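Local coordinates for appr-1-p processing domain protein (Thermus aquaticus Y51MC23, PDB 5M31) that is a macro domain family protein, folded as a mixed beta sheet with helices packed against it, at residues V31-V36 with G63-G68; P50-A55 with F71-G76. One frame throughout, in Å; residues are numbered along the deposited sequence.

Overall arrangement
Both contacts lie in the macro domain fold, around helix 50-61, the loops at 31-36 and 63-68, and the antiparallel edge strand 71-74 of its mixed sheet. Interaction 1 joins the loop leaving strand 26-31 to the loop between helix 50-61 and strand 71-74; interaction 2 joins the start of that helix to that strand. Along the chain their segments alternate, 31-36, 50-55, 63-68 and 71-76, and the two centres are about 14 Å apart. They touch directly: Val65 CG2 of interaction 1 packs 3.9 Å from Phe71 CB of interaction 2, and Gln64 NE2 lies 3.8 Å from Phe71 CD1. The 63-68 loop, leading from helix to strand, thus brings the two contacts together at Phe71.

Interaction 1 of 2, residues V31-V36 with G63-G68; sequences VNTVGV and GQVQIG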
loop_
_atom_site.group_PDB
_atom_site.type_symbol
_atom_site.label_atom_id
_atom_site.label_comp_id
_atom_site.label_asym_id
_atom_site.label_seq_id
_atom_site.Cartn_x
_atom_site.Cartn_y
_atom_site.Cartn_z
ATOM N N VAL A 31 0.760 -3.072 -5.849
ATOM C CA VAL A 31 0.525 -3.017 -7.264
ATOM C C VAL A 31 1.813 -3.317 -8.042
ATOM O O VAL A 31 2.883 -3.510 -7.469
ATOM C CB VAL A 31 -0.101 -1.691 -7.736
ATOM C CG1 VAL A 31 -1.417 -1.489 -7.025
ATOM C CG2 VAL A 31 0.860 -0.527 -7.500
ATOM N N ASN A 32 1.657 -3.397 -9.327
ATOM C CA ASN A 32 2.805 -3.421 -10.261
ATOM C C ASN A 32 2.802 -2.133 -11.061
ATOM O O ASN A 32 1.984 -1.216 -10.801
ATOM C CB ASN A 32 2.698 -4.613 -11.188
ATOM C CG ASN A 32 1.395 -4.614 -11.993
ATOM O OD1 ASN A 32 1.217 -3.840 -12.922
ATOM N ND2 ASN A 32 0.447 -5.439 -11.562
ATOM N N THR A 33 3.768 -1.984 -11.961
ATOM C CA THR A 33 3.941 -0.722 -12.667
ATOM C C THR A 33 3.434 -0.768 -14.086
ATOM O O THR A 33 3.618 0.188 -14.835
ATOM C CB THR A 33 5.415 -0.296 -12.683
ATOM O OG1 THR A 33 6.137 -1.190 -13.541
ATOM C CG2 THR A 33 5.985 -0.265 -11.268
ATOM N N VAL A 34 2.840 -1.877 -14.481
ATOM C CA VAL A 34 2.347 -2.042 -15.867
ATOM C C VAL A 34 0.830 -1.910 -16.074
ATOM O O VAL A 34 0.355 -2.049 -17.190
ATOM C CB VAL A 34 2.935 -3.328 -16.524
ATOM C CG1 VAL A 34 4.443 -3.289 -16.396
ATOM C CG2 VAL A 34 2.381 -4.601 -15.901
ATOM N N GLY A 35 0.089 -1.579 -15.024
ATOM C CA GLY A 35 -1.286 -1.128 -15.182
ATOM C C GLY A 35 -2.295 -2.234 -15.116
ATOM O O GLY A 35 -3.389 -2.101 -15.646
ATOM N N VAL A 36 -1.948 -3.310 -14.400
ATOM C CA VAL A 36 -2.823 -4.465 -14.257
ATOM C C VAL A 36 -3.143 -4.751 -12.777
ATOM O O VAL A 36 -2.239 -4.787 -11.924
ATOM C CB VAL A 36 -2.124 -5.677 -14.906
ATOM C CG1 VAL A 36 -2.818 -6.975 -14.547
ATOM C CG2 VAL A 36 -2.063 -5.465 -16.401
ATOM N N GLY A 63 3.748 6.670 -17.112
ATOM C CA GLY A 63 5.051 6.344 -16.516
ATOM C C GLY A 63 5.233 6.879 -15.095
ATOM O O GLY A 63 6.352 6.861 -14.545
ATOM N N GLN A 64 4.118 7.204 -14.451
ATOM C CA GLN A 64 4.165 7.819 -13.165
ATOM C C GLN A 64 4.335 6.818 -12.030
ATOM O O GLN A 64 4.656 7.209 -10.890
ATOM C CB GLN A 64 2.876 8.620 -12.993
ATOM C CG GLN A 64 2.699 9.372 -11.689
ATOM C CD GLN A 64 1.420 10.198 -11.709
ATOM O OE1 GLN A 64 0.812 10.432 -12.791
ATOM N NE2 GLN A 64 1.036 10.709 -10.541
ATOM N N VAL A 65 3.964 5.566 -12.281
ATOM C CA VAL A 65 4.030 4.533 -11.267
ATOM C C VAL A 65 5.310 3.746 -11.397
ATOM O O VAL A 65 5.589 3.180 -12.454
ATOM C CB VAL A 65 2.854 3.579 -11.342
ATOM C CG1 VAL A 65 2.980 2.518 -10.270
ATOM C CG2 VAL A 65 1.531 4.377 -11.269
ATOM N N GLN A 66 6.166 3.888 -10.402
ATOM C CA GLN A 66 7.497 3.299 -10.432
ATOM C C GLN A 66 7.848 2.792 -9.078
ATOM O O GLN A 66 7.248 3.166 -8.072
ATOM C CB GLN A 66 8.528 4.347 -10.849
ATOM C CG GLN A 66 8.209 5.062 -12.138
ATOM C CD GLN A 66 9.094 6.257 -12.334
ATOM O OE1 GLN A 66 8.950 7.288 -11.648
ATOM N NE2 GLN A 66 10.049 6.124 -13.217
ATOM N N ILE A 67 8.848 1.922 -9.039
ATOM C CA ILE A 67 9.421 1.503 -7.778
ATOM C C ILE A 67 9.866 2.740 -6.960
ATOM O O ILE A 67 10.462 3.691 -7.509
ATOM C CB ILE A 67 10.580 0.479 -8.001
ATOM C CG1 ILE A 67 10.071 -0.753 -8.785
ATOM C CG2 ILE A 67 11.197 0.093 -6.682
ATOM C CD1 ILE A 67 8.876 -1.520 -8.215
ATOM N N GLY A 68 9.441 2.753 -5.687
ATOM C CA GLY A 68 9.733 3.837 -4.748
ATOM C C GLY A 68 8.893 5.050 -4.981
ATOM O O GLY A 68 9.181 6.106 -4.402
#
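Thr33 and Val65 form the centre of this loop-to-loop contact, their CA atoms 5.4 Å apart. Thr33 CB sits 3.5 Å from the carbonyl oxygen Val65 O, and its methyl CG2 extends over the following backbone to within 4.0 Å of Gln66 CA. From the facing segment, Val65 CG1, anti to its own backbone N (chi1 180°), reaches 3.9 Å from Asn32 O. The CD1 end of Ile67 adds a looser apolar touch on the Thr33 methyl. No hydrogen bond crosses between the segments, and the two together bury 169 Å².

Thr33 owes its orientation to chi1 of 70°, which sets OG1 between the backbone N and the carbonyl carbon and leaves CG2 beside the backbone N; OG1 is hydrogen-bonded to Lys91 O. Next to it, Asn32 OD1 accepts Val34 N at 3.0 Å on an in-plane lone pair, an Asx turn, and weakly Gly35 N, while Asn32 ND2 donates to Val36 O at 2.8 Å, so both ends of the amide are engaged. Tyr56 OH bonds Asn32 O. On the facing segment, Gly63 ends helix 50-61 in a Schellman motif at positive phi, and Pro88 of strand 83-88 touches Thr33, Val65 and Ile67.

Polar bonding thus shapes the 31-36 loop from within and through its neighbours, whereas its fit against 63-68 rests on van der Waals packing.

Interaction 2 of 2, residues P50-A55 with F71-G76; sequences PDNYQA and FVYDRG
Aromatic packing dominates where the first turns of helix 50-61 lie against edge strand 71-74, their short axes 8.9 Å apart at closest and the helix and strand directions 138° apart, nearer antiparallel than parallel. Tyr73 CG is anti to its backbone N (chi1 -178°), which lays the ring alongside the helix. Asn52 CA stands over one face in a CH-pi contact, 4.1 Å from the ring centroid and 24° off the normal, while Asp51 O lies above the same face toward the rim.

Apolar contacts centre on Ala55. Its CB meets Tyr73 CD1 at 3.5 Å and also approaches the Phe71 ring in its plane, at the edge, 3.9 Å from CZ. One methyl thus touches both aromatics, which point from the strand toward the helix.

Polar groups meet the strand mostly through intermediaries. The Asn52 and Tyr73 side chains run antiparallel alongside each other, bringing Asn52 OD1 to 3.1 Å from Tyr73 CB, a close approach to carbon. That oxygen accepts a hydrogen bond from Asn86 ND2, whose amide also bonds Phe71 O and so ties helix to strand. At the outer end one water donates to Asp51 OD2 (2.7 Å) and hydrogen-bonds Tyr73 OH (2.7 Å), reaching the ring in plane at its edge. At the end of the strand, Asp74 OD1 accepts Gly76 N in an Asx turn and forms a salt bridge with Arg82.

No direct hydrogen bond links the two segments: CH-pi and methyl packing seat the helix on the strand, with Asn86 and the water supplying its polar bridges.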
loop_
_atom_site.group_PDB
_atom_site.type_symbol
_atom_site.label_atom_id
_atom_site.label_comp_id
_atom_site.label_asym_id
_atom_site.label_seq_id
_atom_site.Cartn_x
_atom_site.Cartn_y
_atom_site.Cartn_z
ATOM N N PRO A 50 -13.206 1.050 -8.098
ATOM C CA PRO A 50 -12.994 1.208 -9.540
ATOM C C PRO A 50 -12.373 2.558 -9.983
ATOM O O PRO A 50 -11.604 2.606 -10.955
ATOM C CB PRO A 50 -14.389 1.008 -10.140
ATOM C CG PRO A 50 -15.361 1.144 -9.017
ATOM C CD PRO A 50 -14.628 0.839 -7.750
ATOM N N ASP A 51 -12.741 3.660 -9.342
ATOM C CA ASP A 51 -12.176 4.943 -9.746
ATOM C C ASP A 51 -10.639 5.017 -9.508
ATOM O O ASP A 51 -9.905 5.589 -10.318
ATOM C CB ASP A 51 -12.867 6.083 -9.013
ATOM C CG ASP A 51 -14.328 6.191 -9.366
ATOM O OD1 ASP A 51 -14.808 5.513 -10.343
ATOM O OD2 ASP A 51 -14.991 7.008 -8.735
ATOM N N ASN A 52 -10.182 4.401 -8.414
ATOM C CA ASN A 52 -8.747 4.250 -8.134
ATOM C C ASN A 52 -8.095 3.426 -9.216
ATOM O O ASN A 52 -7.035 3.799 -9.708
ATOM C CB ASN A 52 -8.511 3.608 -6.801
ATOM C CG ASN A 52 -7.062 3.355 -6.510
ATOM O OD1 ASN A 52 -6.281 4.262 -6.286
ATOM N ND2 ASN A 52 -6.679 2.066 -6.588
ATOM N N TYR A 53 -8.754 2.336 -9.618
ATOM C CA TYR A 53 -8.173 1.482 -10.670
ATOM C C TYR A 53 -7.997 2.241 -11.972
ATOM O O TYR A 53 -6.896 2.241 -12.569
ATOM C CB TYR A 53 -9.041 0.259 -10.886
ATOM C CG TYR A 53 -8.610 -0.565 -12.089
ATOM C CD1 TYR A 53 -7.411 -1.239 -12.084
ATOM C CD2 TYR A 53 -9.351 -0.560 -13.265
ATOM C CE1 TYR A 53 -6.961 -1.902 -13.214
ATOM C CE2 TYR A 53 -8.934 -1.285 -14.367
ATOM C CZ TYR A 53 -7.758 -1.985 -14.306
ATOM O OH TYR A 53 -7.305 -2.675 -15.424
ATOM N N GLN A 54 -9.023 2.984 -12.385
ATOM C CA GLN A 54 -8.899 3.757 -13.636
ATOM C C GLN A 54 -7.831 4.815 -13.526
ATOM O O GLN A 54 -7.066 5.020 -14.452
ATOM C CB GLN A 54 -10.241 4.407 -14.042
ATOM C CG GLN A 54 -11.360 3.416 -14.456
ATOM C CD GLN A 54 -10.986 2.395 -15.555
ATOM O OE1 GLN A 54 -10.165 2.654 -16.445
ATOM N NE2 GLN A 54 -11.637 1.232 -15.509
ATOM N N ALA A 55 -7.783 5.522 -12.384
ATOM C CA ALA A 55 -6.720 6.515 -12.183
ATOM C C ALA A 55 -5.329 5.905 -12.226
ATOM O O ALA A 55 -4.402 6.469 -12.857
ATOM C CB ALA A 55 -6.930 7.258 -10.877
ATOM N N PHE A 71 1.641 5.740 -5.980
ATOM C CA PHE A 71 0.610 6.509 -6.632
ATOM C C PHE A 71 -0.604 6.614 -5.716
ATOM O O PHE A 71 -1.214 5.615 -5.426
ATOM C CB PHE A 71 0.206 5.877 -7.949
ATOM C CG PHE A 71 -1.006 6.540 -8.573
ATOM C CD1 PHE A 71 -0.928 7.835 -9.007
ATOM C CD2 PHE A 71 -2.258 5.883 -8.636
ATOM C CE1 PHE A 71 -2.050 8.504 -9.485
ATOM C CE2 PHE A 71 -3.362 6.544 -9.165
ATOM C CZ PHE A 71 -3.264 7.844 -9.571
ATOM N N VAL A 72 -0.914 7.840 -5.251
ATOM C CA VAL A 72 -2.015 8.067 -4.339
ATOM C C VAL A 72 -3.228 8.557 -5.085
ATOM O O VAL A 72 -3.116 9.451 -5.968
ATOM C CB VAL A 72 -1.647 9.096 -3.243
ATOM C CG1 VAL A 72 -2.848 9.344 -2.339
ATOM C CG2 VAL A 72 -0.507 8.586 -2.404
ATOM N N TYR A 73 -4.363 7.943 -4.815
ATOM C CA TYR A 73 -5.649 8.416 -5.335
ATOM C C TYR A 73 -6.496 8.973 -4.179
ATOM O O TYR A 73 -6.624 8.310 -3.128
ATOM C CB TYR A 73 -6.416 7.303 -6.061
ATOM C CG TYR A 73 -7.725 7.750 -6.648
ATOM C CD1 TYR A 73 -7.761 8.640 -7.759
ATOM C CD2 TYR A 73 -8.953 7.413 -6.049
ATOM C CE1 TYR A 73 -8.958 9.058 -8.284
ATOM C CE2 TYR A 73 -10.147 7.842 -6.592
ATOM C CZ TYR A 73 -10.148 8.700 -7.660
ATOM O OH TYR A 73 -11.334 9.109 -8.202
ATOM N N ASP A 74 -7.007 10.191 -4.359
ATOM C CA ASP A 74 -7.843 10.855 -3.373
ATOM C C ASP A 74 -9.320 10.688 -3.739
ATOM O O ASP A 74 -9.788 11.216 -4.763
ATOM C CB ASP A 74 -7.488 12.350 -3.357
ATOM C CG ASP A 74 -8.232 13.143 -2.271
ATOM O OD1 ASP A 74 -9.049 12.589 -1.527
ATOM O OD2 ASP A 74 -7.948 14.357 -2.172
ATOM N N ARG A 75 -10.076 10.003 -2.887
ATOM C CA ARG A 75 -11.470 9.768 -3.171
ATOM C C ARG A 75 -12.320 10.959 -2.749
ATOM O O ARG A 75 -13.511 10.998 -2.998
ATOM C CB ARG A 75 -11.938 8.500 -2.476
ATOM C CG ARG A 75 -11.188 7.240 -2.911
ATOM C CD ARG A 75 -11.646 6.023 -2.135
ATOM N NE ARG A 75 -13.014 5.640 -2.482
ATOM C CZ ARG A 75 -13.967 5.291 -1.628
ATOM N NH1 ARG A 75 -15.177 4.958 -2.073
ATOM N NH2 ARG A 75 -13.736 5.251 -0.311
ATOM N N GLY A 76 -11.706 11.921 -2.097
ATOM C CA GLY A 76 -12.407 13.138 -1.712
ATOM C C GLY A 76 -12.501 13.292 -0.205
ATOM O O GLY A 76 -12.366 12.341 0.541
HETATM O O HOH W 1 -13.672 8.580 -6.945
#